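Side-chain contacts in PGRP-Hd - Peptidoglycan recognition protein homologue (Alvinella pompejana, PDB 3EP1), which probably recognises bacterial peptidoglycan in the innate immunity of a heat-tolerant worm: residues F82-D87 and S133-C138; Y163-L166 and G171-L174. All blocks are in the same frame, centred on the assembly; numbering follows the deposited sequence.

Interaction 1: F82-D87 and S133-C138; sequences FLIDQD and SKLIIC
Leu135 sets a single methyl almost exactly over the middle of the Phe82 ring: CD1 stands 4.0 Å from the ring centroid and only 3° off the ring normal, a CH-pi contact of nearly axial geometry. The other methyl of the same leucine takes a different job. CD2 lies beside the root of the phenylalanine, 4.0 Å from Phe82 CB, and reaches on to Ile84, whose CD1 it meets at 4.2 Å. One forked side chain of the helix thus touches two residues of the strand, i and i+2, both of which face it, while Leu83 between them points away. CG of Leu135 is anti to its backbone N (chi1 175°), which carries the fork off the helix toward the strand. No hydrogen bond links the two segments; the contact is wholly apolar and buried. An edge-to-face partner, Trp96, also meets the Phe82 ring and touches Leu135, so the aromatic pair and the leucine form one cluster. With an alanine in place of Phe82, Leu135 CD1 would probably lose the ring face it rests on and Trp96 its aromatic mate, leaving a gap between strand and helix. Further along the segment, Asp85 OD1 accepts from Asp87 N at 3.0 Å, an Asx turn; the same oxygen also takes a bond from Val89 N, and OD2 binds Tyr91 OH. This is sheet-to-helix packing in an amidase-type alpha/beta domain. Strand 82-84 pairs with 90-92 and 110-115, Val113 of the latter touches both Ile84 and Leu135, helix 126-141 covers this face, and helix 59-72 packs against Leu83 on the other.

Interaction 2: Y163-L166 and G171-L174; sequences YDML and GLCL
Leu166 and Leu172 press methyl to methyl, their CD2 atoms 3.5 Å apart, closer than carbons usually come. The two side chains run side by side and point the same way, and Met165 crosses Leu172 obliquely, a bend at chi3 (91°) swinging CE to 3.8 Å from Leu172 CD2. Leu172 CD2 thus meets a leucine methyl and a methionine methyl on the same side, the three forming a compact triangle. Beside this apolar knot the backbone closes with one nearly straight hydrogen bond, Gly171 N to Leu166 O, 2.9 Å long with 170° at the hydrogen. Leu166 CA in turn makes a CA-H...O contact with Gly171 O. Gly171 adopts a backbone shape (phi 120°) in which any side chain would collide with the carbonyl of the residue before, and which suits glycine.

Packing is looser toward Cys173, which is partly exposed. Its SG sits 3.6 Å from Met165 O and 3.9 Å from Met165 CG, a plain van der Waals approach, while its disulfide to Cys169 ties the C-terminal tail back to the turn that follows the helix. The contact thus folds the tail against helix 160-167, and helix 126-141 packs against both: Gln129 touches both Met165 and Leu172, Leu132 and Ser133 also meet Leu172, and Leu166 packs on Thr153, just past strand 149-152.

Overall arrangement
Helix 126-141 joins the two contacts, whose centres are about 14 Å apart. In interaction 1 it offers Leu135 to the central sheet; through Ser133, two residues earlier, it meets interaction 2, where Ser133 N lies 3.7 Å from Leu172 CD1. Interaction 1 is the deeper, its centre about 7 Å from the centre of the chain against 16 Å for interaction 2, which fastens the C-terminal tail. The same helix also reaches the second subunit: Cys138 forms a disulfide with Cys138 of that subunit, and Lys134 packs on its Ile137. Core, tail and dimer interface thus share one helix.

Interaction 1: F82-D87 and S133-C138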
loop_
_atom_site.group_PDB
_atom_site.type_symbol
_atom_site.label_atom_id
_atom_site.label_comp_id
_atom_site.label_asym_id
_atom_site.label_seq_id
_atom_site.Cartn_x
_atom_site.Cartn_y
_atom_site.Cartn_z
ATOM N N PHE A 82 13.194 -4.923 -1.494
ATOM C CA PHE A 82 12.109 -5.857 -1.767
ATOM C C PHE A 82 12.477 -6.767 -2.932
ATOM O O PHE A 82 13.343 -6.439 -3.737
ATOM C CB PHE A 82 10.820 -5.121 -2.152
ATOM C CG PHE A 82 10.246 -4.271 -1.059
ATOM C CD1 PHE A 82 10.516 -2.909 -1.006
ATOM C CD2 PHE A 82 9.442 -4.836 -0.074
ATOM C CE1 PHE A 82 9.998 -2.124 0.011
ATOM C CE2 PHE A 82 8.920 -4.063 0.945
ATOM C CZ PHE A 82 9.200 -2.700 0.988
ATOM N N LEU A 83 11.800 -7.906 -3.023
ATOM C CA LEU A 83 12.023 -8.855 -4.104
ATOM C C LEU A 83 10.653 -9.388 -4.516
ATOM O O LEU A 83 9.768 -9.535 -3.681
ATOM C CB LEU A 83 12.931 -10.003 -3.653
ATOM C CG LEU A 83 14.310 -9.665 -3.079
ATOM C CD1 LEU A 83 14.182 -9.347 -1.598
ATOM C CD2 LEU A 83 15.253 -10.845 -3.272
ATOM N N ILE A 84 10.488 -9.685 -5.799
ATOM C CA ILE A 84 9.211 -10.156 -6.329
ATOM C C ILE A 84 9.399 -11.391 -7.214
ATOM O O ILE A 84 10.262 -11.390 -8.088
ATOM C CB ILE A 84 8.552 -9.024 -7.170
ATOM C CG1 ILE A 84 8.523 -7.725 -6.351
ATOM C CG2 ILE A 84 7.164 -9.439 -7.630
ATOM C CD1 ILE A 84 7.963 -6.516 -7.079
ATOM N N ASP A 85 8.616 -12.446 -6.989
ATOM C CA ASP A 85 8.743 -13.643 -7.819
ATOM C C ASP A 85 7.731 -13.634 -8.963
ATOM O O ASP A 85 6.867 -12.765 -9.031
ATOM C CB ASP A 85 8.616 -14.942 -6.994
ATOM C CG ASP A 85 7.243 -15.131 -6.370
ATOM O OD1 ASP A 85 6.253 -14.552 -6.868
ATOM O OD2 ASP A 85 7.156 -15.891 -5.380
ATOM N N GLN A 86 7.835 -14.616 -9.849
ATOM C CA GLN A 86 6.972 -14.691 -11.027
ATOM C C GLN A 86 5.485 -14.948 -10.793
ATOM O O GLN A 86 4.669 -14.816 -11.715
ATOM C CB GLN A 86 7.573 -15.701 -12.007
ATOM C CG GLN A 86 9.003 -15.297 -12.391
ATOM C CD GLN A 86 9.689 -16.269 -13.325
ATOM O OE1 GLN A 86 9.730 -17.470 -13.061
ATOM N NE2 GLN A 86 10.245 -15.756 -14.422
ATOM N N ASP A 87 5.127 -15.283 -9.556
ATOM C CA ASP A 87 3.733 -15.509 -9.215
ATOM C C ASP A 87 3.155 -14.304 -8.492
ATOM O O ASP A 87 2.071 -14.379 -7.935
ATOM C CB ASP A 87 3.580 -16.762 -8.349
ATOM C CG ASP A 87 3.796 -18.039 -9.135
ATOM O OD1 ASP A 87 3.128 -18.218 -10.175
ATOM O OD2 ASP A 87 4.627 -18.872 -8.720
ATOM N N SER A 133 3.598 -3.199 -9.724
ATOM C CA SER A 133 2.725 -2.036 -9.770
ATOM C C SER A 133 2.136 -1.735 -8.396
ATOM O O SER A 133 2.122 -0.582 -7.961
ATOM C CB SER A 133 1.596 -2.267 -10.768
ATOM O OG SER A 133 0.809 -1.098 -10.897
ATOM N N LYS A 134 1.660 -2.773 -7.713
ATOM C CA LYS A 134 1.069 -2.605 -6.387
ATOM C C LYS A 134 2.072 -2.058 -5.372
ATOM O O LYS A 134 1.757 -1.143 -4.619
ATOM C CB LYS A 134 0.509 -3.939 -5.880
ATOM C CG LYS A 134 -0.145 -3.871 -4.494
ATOM C CD LYS A 134 -0.750 -5.224 -4.084
ATOM C CE LYS A 134 0.331 -6.296 -4.013
ATOM N NZ LYS A 134 -0.215 -7.675 -4.008
ATOM N N LEU A 135 3.276 -2.626 -5.352
ATOM C CA LEU A 135 4.304 -2.188 -4.415
ATOM C C LEU A 135 4.554 -0.678 -4.504
ATOM O O LEU A 135 4.623 0.025 -3.502
ATOM C CB LEU A 135 5.605 -2.949 -4.685
ATOM C CG LEU A 135 6.833 -2.525 -3.876
ATOM C CD1 LEU A 135 6.588 -2.777 -2.404
ATOM C CD2 LEU A 135 8.053 -3.288 -4.340
ATOM N N ILE A 136 4.691 -0.184 -5.720
ATOM C CA ILE A 136 4.948 1.228 -5.937
ATOM C C ILE A 136 3.768 2.095 -5.500
ATOM O O ILE A 136 3.918 3.050 -4.739
ATOM C CB ILE A 136 5.245 1.477 -7.417
ATOM C CG1 ILE A 136 6.459 0.630 -7.838
ATOM C CG2 ILE A 136 5.445 2.979 -7.659
ATOM C CD1 ILE A 136 6.718 0.574 -9.336
ATOM N N ILE A 137 2.585 1.746 -5.979
ATOM C CA ILE A 137 1.403 2.505 -5.640
ATOM C C ILE A 137 1.189 2.523 -4.124
ATOM O O ILE A 137 0.852 3.564 -3.549
ATOM C CB ILE A 137 0.183 1.949 -6.407
ATOM C CG1 ILE A 137 0.424 2.135 -7.910
ATOM C CG2 ILE A 137 -1.096 2.678 -5.994
ATOM C CD1 ILE A 137 -0.716 1.683 -8.799
ATOM N N CYS A 138 1.419 1.395 -3.461
ATOM C CA CYS A 138 1.248 1.369 -2.016
ATOM C C CYS A 138 2.410 2.081 -1.321
ATOM O O CYS A 138 2.268 2.584 -0.206
ATOM C CB CYS A 138 1.100 -0.069 -1.521
ATOM S SG CYS A 138 -0.476 -0.838 -2.046
#

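Interaction 2: Y163-L166 and G171-L174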
loop_
_atom_site.group_PDB
_atom_site.type_symbol
_atom_site.label_atom_id
_atom_site.label_comp_id
_atom_site.label_asym_id
_atom_site.label_seq_id
_atom_site.Cartn_x
_atom_site.Cartn_y
_atom_site.Cartn_z
ATOM N N TYR A 163 13.541 -4.506 -19.907
ATOM C CA TYR A 163 13.838 -3.145 -20.332
ATOM C C TYR A 163 12.987 -2.736 -21.536
ATOM O O TYR A 163 12.443 -1.636 -21.575
ATOM C CB TYR A 163 15.320 -3.034 -20.696
ATOM C CG TYR A 163 15.735 -1.681 -21.205
ATOM C CD1 TYR A 163 16.026 -0.640 -20.326
ATOM C CD2 TYR A 163 15.833 -1.436 -22.571
ATOM C CE1 TYR A 163 16.410 0.611 -20.795
ATOM C CE2 TYR A 163 16.212 -0.190 -23.053
ATOM C CZ TYR A 163 16.502 0.828 -22.162
ATOM O OH TYR A 163 16.896 2.062 -22.639
ATOM N N ASP A 164 12.883 -3.625 -22.517
ATOM C CA ASP A 164 12.108 -3.352 -23.725
ATOM C C ASP A 164 10.670 -2.995 -23.407
ATOM O O ASP A 164 10.111 -2.067 -23.985
ATOM C CB ASP A 164 12.110 -4.573 -24.649
ATOM C CG ASP A 164 13.426 -4.764 -25.369
ATOM O OD1 ASP A 164 13.622 -5.853 -25.950
ATOM O OD2 ASP A 164 14.255 -3.832 -25.362
ATOM N N MET A 165 10.083 -3.747 -22.482
ATOM C CA MET A 165 8.695 -3.560 -22.073
ATOM C C MET A 165 8.376 -2.244 -21.367
ATOM O O MET A 165 7.336 -1.631 -21.627
ATOM C CB MET A 165 8.276 -4.717 -21.175
ATOM C CG MET A 165 6.867 -4.583 -20.668
ATOM S SD MET A 165 6.492 -5.872 -19.509
ATOM C CE MET A 165 6.967 -5.047 -17.972
ATOM N N LEU A 166 9.246 -1.820 -20.455
ATOM C CA LEU A 166 9.016 -0.565 -19.739
ATOM C C LEU A 166 9.278 0.596 -20.686
ATOM O O LEU A 166 8.612 1.629 -20.630
ATOM C CB LEU A 166 9.951 -0.448 -18.539
ATOM C CG LEU A 166 9.843 -1.577 -17.526
ATOM C CD1 LEU A 166 10.931 -1.419 -16.493
ATOM C CD2 LEU A 166 8.461 -1.555 -16.887
ATOM N N GLY A 171 7.134 3.009 -18.489
ATOM C CA GLY A 171 6.869 2.472 -17.172
ATOM C C GLY A 171 6.058 1.219 -17.433
ATOM O O GLY A 171 5.920 0.819 -18.590
ATOM N N LEU A 172 5.513 0.602 -16.391
ATOM C CA LEU A 172 4.730 -0.612 -16.569
ATOM C C LEU A 172 3.519 -0.395 -17.480
ATOM O O LEU A 172 2.892 0.676 -17.474
ATOM C CB LEU A 172 4.282 -1.162 -15.211
ATOM C CG LEU A 172 5.402 -1.735 -14.330
ATOM C CD1 LEU A 172 4.873 -2.000 -12.929
ATOM C CD2 LEU A 172 5.955 -3.012 -14.948
ATOM N N CYS A 173 3.206 -1.422 -18.264
ATOM C CA CYS A 173 2.099 -1.384 -19.210
ATOM C C CYS A 173 0.749 -1.645 -18.570
ATOM O O CYS A 173 0.602 -2.543 -17.742
ATOM C CB CYS A 173 2.304 -2.424 -20.316
ATOM S SG CYS A 173 3.787 -2.272 -21.368
ATOM N N LEU A 174 -0.249 -0.870 -18.981
ATOM C CA LEU A 174 -1.604 -1.032 -18.463
ATOM C C LEU A 174 -2.431 -1.909 -19.412
ATOM O O LEU A 174 -2.961 -2.947 -18.957
ATOM C CB LEU A 174 -2.264 0.334 -18.296
#